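Local atomic coordinates of thioesterase (Streptomyces sp. WAC02707, PDB entry 6VAP), a protein that probably removes unproductive acyl groups from the carrier proteins of the borrelidin polyketide synthase by thioester hydrolysis, as a type II thioesterase of the alpha/beta-hydrolase clan. Residues A[121-126]-A[213-218]; A[100-105]-A[182-187]. All blocks are in the same frame, centred on the assembly; numbering follows the deposited sequence.

Contact 1 (A[121-126]-A[213-218])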
loop_
_atom_site.group_PDB
_atom_site.type_symbol
_atom_site.label_atom_id
_atom_site.label_comp_id
_atom_site.label_asym_id
_atom_site.label_seq_id
_atom_site.Cartn_x
_atom_site.Cartn_y
_atom_site.Cartn_z
ATOM N N LEU A 121 -8.231 6.694 -2.117
ATOM C CA LEU A 121 -7.257 5.635 -2.355
ATOM C C LEU A 121 -5.984 6.332 -2.845
ATOM O O LEU A 121 -5.979 6.930 -3.932
ATOM C CB LEU A 121 -7.783 4.631 -3.368
ATOM C CG LEU A 121 -6.752 3.645 -3.863
ATOM C CD1 LEU A 121 -6.160 2.856 -2.680
ATOM C CD2 LEU A 121 -7.336 2.716 -4.929
ATOM N N LEU A 122 -4.911 6.317 -2.028
ATOM C CA LEU A 122 -3.616 6.902 -2.380
ATOM C C LEU A 122 -2.677 5.771 -2.796
ATOM O O LEU A 122 -2.481 4.798 -2.055
ATOM C CB LEU A 122 -3.028 7.698 -1.218
ATOM C CG LEU A 122 -3.837 8.935 -0.855
ATOM C CD1 LEU A 122 -4.431 8.821 0.561
ATOM C CD2 LEU A 122 -2.955 10.154 -0.943
ATOM N N VAL A 123 -2.147 5.866 -4.007
ATOM C CA VAL A 123 -1.330 4.811 -4.590
ATOM C C VAL A 123 -0.024 5.414 -5.080
ATOM O O VAL A 123 -0.018 6.402 -5.815
ATOM C CB VAL A 123 -2.050 4.106 -5.746
ATOM C CG1 VAL A 123 -3.145 3.161 -5.167
ATOM C CG2 VAL A 123 -2.679 5.115 -6.621
ATOM N N SER A 124 1.082 4.846 -4.639
ATOM C CA SER A 124 2.397 5.415 -4.853
ATOM C C SER A 124 3.235 4.408 -5.613
ATOM O O SER A 124 3.282 3.244 -5.218
ATOM C CB SER A 124 3.056 5.722 -3.489
ATOM O OG SER A 124 4.450 5.802 -3.611
ATOM N N ALA A 125 3.926 4.872 -6.648
ATOM C CA ALA A 125 4.956 4.148 -7.366
ATOM C C ALA A 125 4.453 2.791 -7.835
ATOM O O ALA A 125 5.002 1.751 -7.509
ATOM C CB ALA A 125 6.210 4.018 -6.499
ATOM N N ARG A 126 3.397 2.798 -8.603
ATOM C CA ARG A 126 2.853 1.531 -9.098
ATOM C C ARG A 126 1.994 1.755 -10.340
ATOM O O ARG A 126 1.207 2.713 -10.377
ATOM C CB ARG A 126 2.027 0.858 -8.025
ATOM C CG ARG A 126 1.570 -0.517 -8.346
ATOM C CD ARG A 126 2.666 -1.541 -8.316
ATOM N NE ARG A 126 2.150 -2.905 -8.224
ATOM C CZ ARG A 126 2.805 -3.998 -8.580
ATOM N NH1 ARG A 126 4.049 -3.912 -8.981
ATOM N NH2 ARG A 126 2.183 -5.172 -8.522
ATOM N N ARG A 213 -0.864 7.525 -14.770
ATOM C CA ARG A 213 -2.088 8.232 -15.124
ATOM C C ARG A 213 -3.235 7.247 -15.333
ATOM O O ARG A 213 -4.396 7.609 -15.155
ATOM C CB ARG A 213 -1.825 9.109 -16.377
ATOM C CG ARG A 213 -3.042 9.834 -16.924
ATOM C CD ARG A 213 -3.411 11.019 -16.058
ATOM N NE ARG A 213 -2.330 12.000 -15.968
ATOM C CZ ARG A 213 -2.446 13.191 -15.385
ATOM N NH1 ARG A 213 -3.599 13.557 -14.838
ATOM N NH2 ARG A 213 -1.406 14.017 -15.348
ATOM N N ALA A 214 -2.940 6.008 -15.735
ATOM C CA ALA A 214 -4.002 5.063 -16.025
ATOM C C ALA A 214 -4.800 4.730 -14.774
ATOM O O ALA A 214 -5.909 4.209 -14.891
ATOM C CB ALA A 214 -3.425 3.799 -16.640
ATOM N N TRP A 215 -4.303 5.066 -13.578
ATOM C CA TRP A 215 -5.129 4.876 -12.393
ATOM C C TRP A 215 -6.440 5.629 -12.517
ATOM O O TRP A 215 -7.428 5.231 -11.906
ATOM C CB TRP A 215 -4.386 5.316 -11.149
ATOM C CG TRP A 215 -3.438 4.306 -10.577
ATOM C CD1 TRP A 215 -2.046 4.276 -10.762
ATOM C CD2 TRP A 215 -3.729 3.231 -9.684
ATOM N NE1 TRP A 215 -1.482 3.254 -10.035
ATOM C CE2 TRP A 215 -2.488 2.581 -9.390
ATOM C CE3 TRP A 215 -4.907 2.699 -9.164
ATOM C CZ2 TRP A 215 -2.419 1.454 -8.560
ATOM C CZ3 TRP A 215 -4.830 1.620 -8.338
ATOM C CH2 TRP A 215 -3.606 0.994 -8.040
ATOM N N SER A 216 -6.472 6.705 -13.294
ATOM C CA SER A 216 -7.707 7.452 -13.492
ATOM C C SER A 216 -8.817 6.599 -14.095
ATOM O O SER A 216 -9.996 6.958 -13.979
ATOM C CB SER A 216 -7.436 8.653 -14.418
ATOM O OG SER A 216 -7.193 8.246 -15.757
ATOM N N GLU A 217 -8.467 5.507 -14.767
ATOM C CA GLU A 217 -9.447 4.673 -15.443
ATOM C C GLU A 217 -10.115 3.681 -14.509
ATOM O O GLU A 217 -10.962 2.905 -14.968
ATOM C CB GLU A 217 -8.778 3.931 -16.603
ATOM C CG GLU A 217 -8.325 4.843 -17.747
ATOM C CD GLU A 217 -7.284 4.191 -18.638
ATOM O OE1 GLU A 217 -7.278 2.949 -18.733
ATOM O OE2 GLU A 217 -6.462 4.916 -19.241
ATOM N N HIS A 218 -9.761 3.693 -13.225
ATOM C CA HIS A 218 -10.268 2.723 -12.268
ATOM C C HIS A 218 -11.203 3.315 -11.224
ATOM O O HIS A 218 -11.628 2.603 -10.305
ATOM C CB HIS A 218 -9.105 2.036 -11.572
ATOM C CG HIS A 218 -8.301 1.153 -12.474
ATOM N ND1 HIS A 218 -8.573 -0.186 -12.630
ATOM C CD2 HIS A 218 -7.264 1.412 -13.306
ATOM C CE1 HIS A 218 -7.714 -0.723 -13.473
ATOM N NE2 HIS A 218 -6.923 0.231 -13.921
#

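Contact 2 (A[100-105]-A[182-187])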
loop_
_atom_site.group_PDB
_atom_site.type_symbol
_atom_site.label_atom_id
_atom_site.label_comp_id
_atom_site.label_asym_id
_atom_site.label_seq_id
_atom_site.Cartn_x
_atom_site.Cartn_y
_atom_site.Cartn_z
ATOM N N GLY A 100 2.179 -2.545 -2.259
ATOM C CA GLY A 100 1.107 -2.111 -1.384
ATOM C C GLY A 100 0.016 -1.337 -2.096
ATOM O O GLY A 100 -1.131 -1.322 -1.634
ATOM N N ALA A 101 0.359 -0.639 -3.186
ATOM C CA ALA A 101 -0.660 0.114 -3.922
ATOM C C ALA A 101 -1.664 -0.823 -4.594
ATOM O O ALA A 101 -2.871 -0.559 -4.620
ATOM C CB ALA A 101 0.013 1.030 -4.966
ATOM N N THR A 102 -1.183 -1.923 -5.153
ATOM C CA THR A 102 -2.096 -2.887 -5.751
ATOM C C THR A 102 -2.957 -3.545 -4.676
ATOM O O THR A 102 -4.173 -3.698 -4.843
ATOM C CB THR A 102 -1.311 -3.930 -6.541
ATOM O OG1 THR A 102 -0.519 -3.302 -7.550
ATOM C CG2 THR A 102 -2.287 -4.956 -7.210
ATOM N N LEU A 103 -2.346 -3.928 -3.559
ATOM C CA LEU A 103 -3.120 -4.444 -2.441
ATOM C C LEU A 103 -4.144 -3.431 -1.969
ATOM O O LEU A 103 -5.304 -3.793 -1.750
ATOM C CB LEU A 103 -2.188 -4.844 -1.311
ATOM C CG LEU A 103 -2.863 -5.377 -0.047
ATOM C CD1 LEU A 103 -3.792 -6.552 -0.381
ATOM C CD2 LEU A 103 -1.815 -5.815 0.938
ATOM N N ALA A 104 -3.747 -2.157 -1.853
ATOM C CA ALA A 104 -4.681 -1.119 -1.436
ATOM C C ALA A 104 -5.845 -1.008 -2.390
ATOM O O ALA A 104 -6.981 -0.796 -1.949
ATOM C CB ALA A 104 -3.988 0.240 -1.304
ATOM N N PHE A 105 -5.578 -1.147 -3.691
ATOM C CA PHE A 105 -6.643 -1.060 -4.671
ATOM C C PHE A 105 -7.587 -2.235 -4.546
ATOM O O PHE A 105 -8.792 -2.076 -4.708
ATOM C CB PHE A 105 -6.054 -0.997 -6.070
ATOM C CG PHE A 105 -7.041 -1.345 -7.160
ATOM C CD1 PHE A 105 -7.970 -0.407 -7.619
ATOM C CD2 PHE A 105 -7.011 -2.568 -7.754
ATOM C CE1 PHE A 105 -8.847 -0.724 -8.622
ATOM C CE2 PHE A 105 -7.880 -2.886 -8.759
ATOM C CZ PHE A 105 -8.806 -1.959 -9.201
ATOM N N GLU A 182 4.667 -9.430 -8.907
ATOM C CA GLU A 182 4.968 -9.720 -10.302
ATOM C C GLU A 182 3.962 -10.649 -10.974
ATOM O O GLU A 182 3.820 -10.589 -12.194
ATOM C CB GLU A 182 6.373 -10.324 -10.410
ATOM C CG GLU A 182 7.459 -9.312 -10.316
ATOM C CD GLU A 182 8.853 -9.941 -10.200
ATOM O OE1 GLU A 182 9.006 -10.882 -9.386
ATOM O OE2 GLU A 182 9.789 -9.497 -10.927
ATOM N N THR A 183 3.247 -11.485 -10.235
ATOM C CA THR A 183 2.296 -12.412 -10.835
ATOM C C THR A 183 0.853 -11.933 -10.713
ATOM O O THR A 183 -0.065 -12.702 -11.006
ATOM C CB THR A 183 2.422 -13.803 -10.182
ATOM O OG1 THR A 183 2.009 -13.735 -8.796
ATOM C CG2 THR A 183 3.885 -14.290 -10.251
ATOM N N TYR A 184 0.630 -10.708 -10.240
ATOM C CA TYR A 184 -0.716 -10.156 -10.146
ATOM C C TYR A 184 -1.389 -10.116 -11.498
ATOM O O TYR A 184 -0.789 -9.674 -12.473
ATOM C CB TYR A 184 -0.635 -8.756 -9.576
ATOM C CG TYR A 184 -1.922 -7.977 -9.511
ATOM C CD1 TYR A 184 -2.979 -8.369 -8.659
ATOM C CD2 TYR A 184 -2.130 -6.897 -10.364
ATOM C CE1 TYR A 184 -4.158 -7.663 -8.634
ATOM C CE2 TYR A 184 -3.324 -6.180 -10.338
ATOM C CZ TYR A 184 -4.303 -6.529 -9.451
ATOM O OH TYR A 184 -5.502 -5.809 -9.435
ATOM N N ARG A 185 -2.648 -10.577 -11.580
ATOM C CA ARG A 185 -3.469 -10.554 -12.802
ATOM C C ARG A 185 -4.720 -9.726 -12.458
ATOM O O ARG A 185 -5.429 -10.182 -11.627
ATOM C CB ARG A 185 -3.749 -11.990 -13.263
ATOM C CG ARG A 185 -2.504 -12.869 -13.320
ATOM C CD ARG A 185 -2.639 -14.223 -13.991
ATOM N NE ARG A 185 -3.272 -15.203 -13.117
ATOM C CZ ARG A 185 -3.939 -16.302 -13.515
ATOM N NH1 ARG A 185 -4.107 -16.595 -14.798
ATOM N NH2 ARG A 185 -4.458 -17.098 -12.607
ATOM N N TYR A 186 -4.902 -8.528 -13.012
ATOM C CA TYR A 186 -6.064 -7.687 -12.799
ATOM C C TYR A 186 -7.270 -8.376 -13.410
ATOM O O TYR A 186 -7.264 -8.752 -14.583
ATOM C CB TYR A 186 -5.847 -6.321 -13.440
ATOM C CG TYR A 186 -7.083 -5.458 -13.471
ATOM C CD1 TYR A 186 -7.674 -4.996 -12.295
ATOM C CD2 TYR A 186 -7.648 -5.082 -14.671
ATOM C CE1 TYR A 186 -8.785 -4.230 -12.330
ATOM C CE2 TYR A 186 -8.768 -4.284 -14.718
ATOM C CZ TYR A 186 -9.332 -3.850 -13.537
ATOM O OH TYR A 186 -10.456 -3.066 -13.563
ATOM N N ARG A 187 -8.284 -8.588 -12.614
ATOM C CA ARG A 187 -9.540 -9.096 -13.153
ATOM C C ARG A 187 -10.507 -7.935 -13.258
ATOM O O ARG A 187 -10.820 -7.350 -12.228
ATOM C CB ARG A 187 -10.122 -10.183 -12.259
ATOM C CG ARG A 187 -9.063 -11.081 -11.659
ATOM C CD ARG A 187 -9.686 -12.164 -10.798
ATOM N NE ARG A 187 -8.678 -12.877 -10.017
ATOM C CZ ARG A 187 -8.761 -13.119 -8.711
ATOM N NH1 ARG A 187 -9.810 -12.710 -8.010
ATOM N NH2 ARG A 187 -7.786 -13.777 -8.104
#

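Contact 1 (A[121-126]-A[213-218])
The carbonyl O of Arg126 accepts a hydrogen bond from the indole NE1 of Trp215, 2.8 Å away and nearly straight at 164° at the hydrogen. The oxygen lies almost in the plane of the indole, at its edge, whereas the N-H reaches it from above the carbonyl plane, about 39° out of it. This bond satisfies the one polar atom of a buried ring and, with the packing on its face, restrains the rotation of the indole. Val123 covers that face: its CG2 stands over the middle of the bicycle, 3.8 Å from the centroid of the five-membered ring of Trp215, in a CH-pi contact. The other methyl serves the benzo part, with CG1 3.6 Å from CH2 of Trp215. Both methyls can rest on the same face because chi1 of Val123 (-75°) sets CG1 beside the backbone N and CG2 between N and the carbonyl carbon. Leu121, two residues earlier on the strand, adds a looser touch, its CD2 4.4 Å from CZ3 of Trp215. The guanidinium of Arg126 leads away from the tryptophan, toward Thr102 and the carbonyl of Ala181. Segment 213-218 belongs to the connection between parallel strands 196-201 and 223-228 of the alpha/beta-hydrolase sheet, and its tryptophan packs on the C-terminal end of strand 120-124.

Contact 2 (A[100-105]-A[182-187])
Helix 99-113 faces an irregular chain segment that leaves helix 167-182, and the two backbones come nearest at Thr102 and Tyr184, whose CA atoms are 8.6 Å apart, so side chains alone bridge the gap. The methyl of Thr102 makes the shortest approach: CG2 sits over the centre of the Tyr184 ring, 3.4 Å from its centroid and 9° off the normal, a close CH-pi contact. With chi1 at -58°, CG2 extends opposite the backbone N while OG1 turns back beside it, which divides the residue between a methyl for the ring and a hydroxyl for Arg126 NE. The opposite face of Tyr184 carries the backbone N of Tyr186, 3.9 Å above the plane and displaced toward the rim, so the ring is held between helix and its own chain.

One turn along, the side chain of Phe105 runs at about a right angle to those of both tyrosines. OH of Tyr184 meets the edge of the Phe105 ring, 3.8 Å from CE2 of Phe105, and hydrogen-bonds Glu106 OE2. CE1 of Tyr186 comes to the same rim, 3.9 Å from Phe105 CZ. No hydrogen bond joins the two segments; their grip is apolar and aromatic. Ile73 of helix 73-87 touches both Thr102 and Tyr184, and His218 packs against Phe105 and Tyr186. Behind, Ala101, Ala104 and Phe105 rest on strand 120-124, so the helix that follows the probable nucleophile elbow lies between the central sheet and the tyrosine-bearing chain.

Going from the N terminus, the chain enters helix 99-113 at residues 100-105, continues into strand 120-124, passes through helices 143-149 and 167-182, and returns at 182-187, where contact 2 closes its loop. It then runs through strand 196-201 and helix 209-213 to 213-218, closing contact 1. Because 121-126 lies inside the first loop and 213-218 beyond it, the two loops cross. Their centres are 11 Å apart and they meet directly: CD1 of Leu121 packs on CB of Ala104 (3.7 Å). Together they join the central sheet, the helix after the probable nucleophile elbow, and two connections from the C-terminal half.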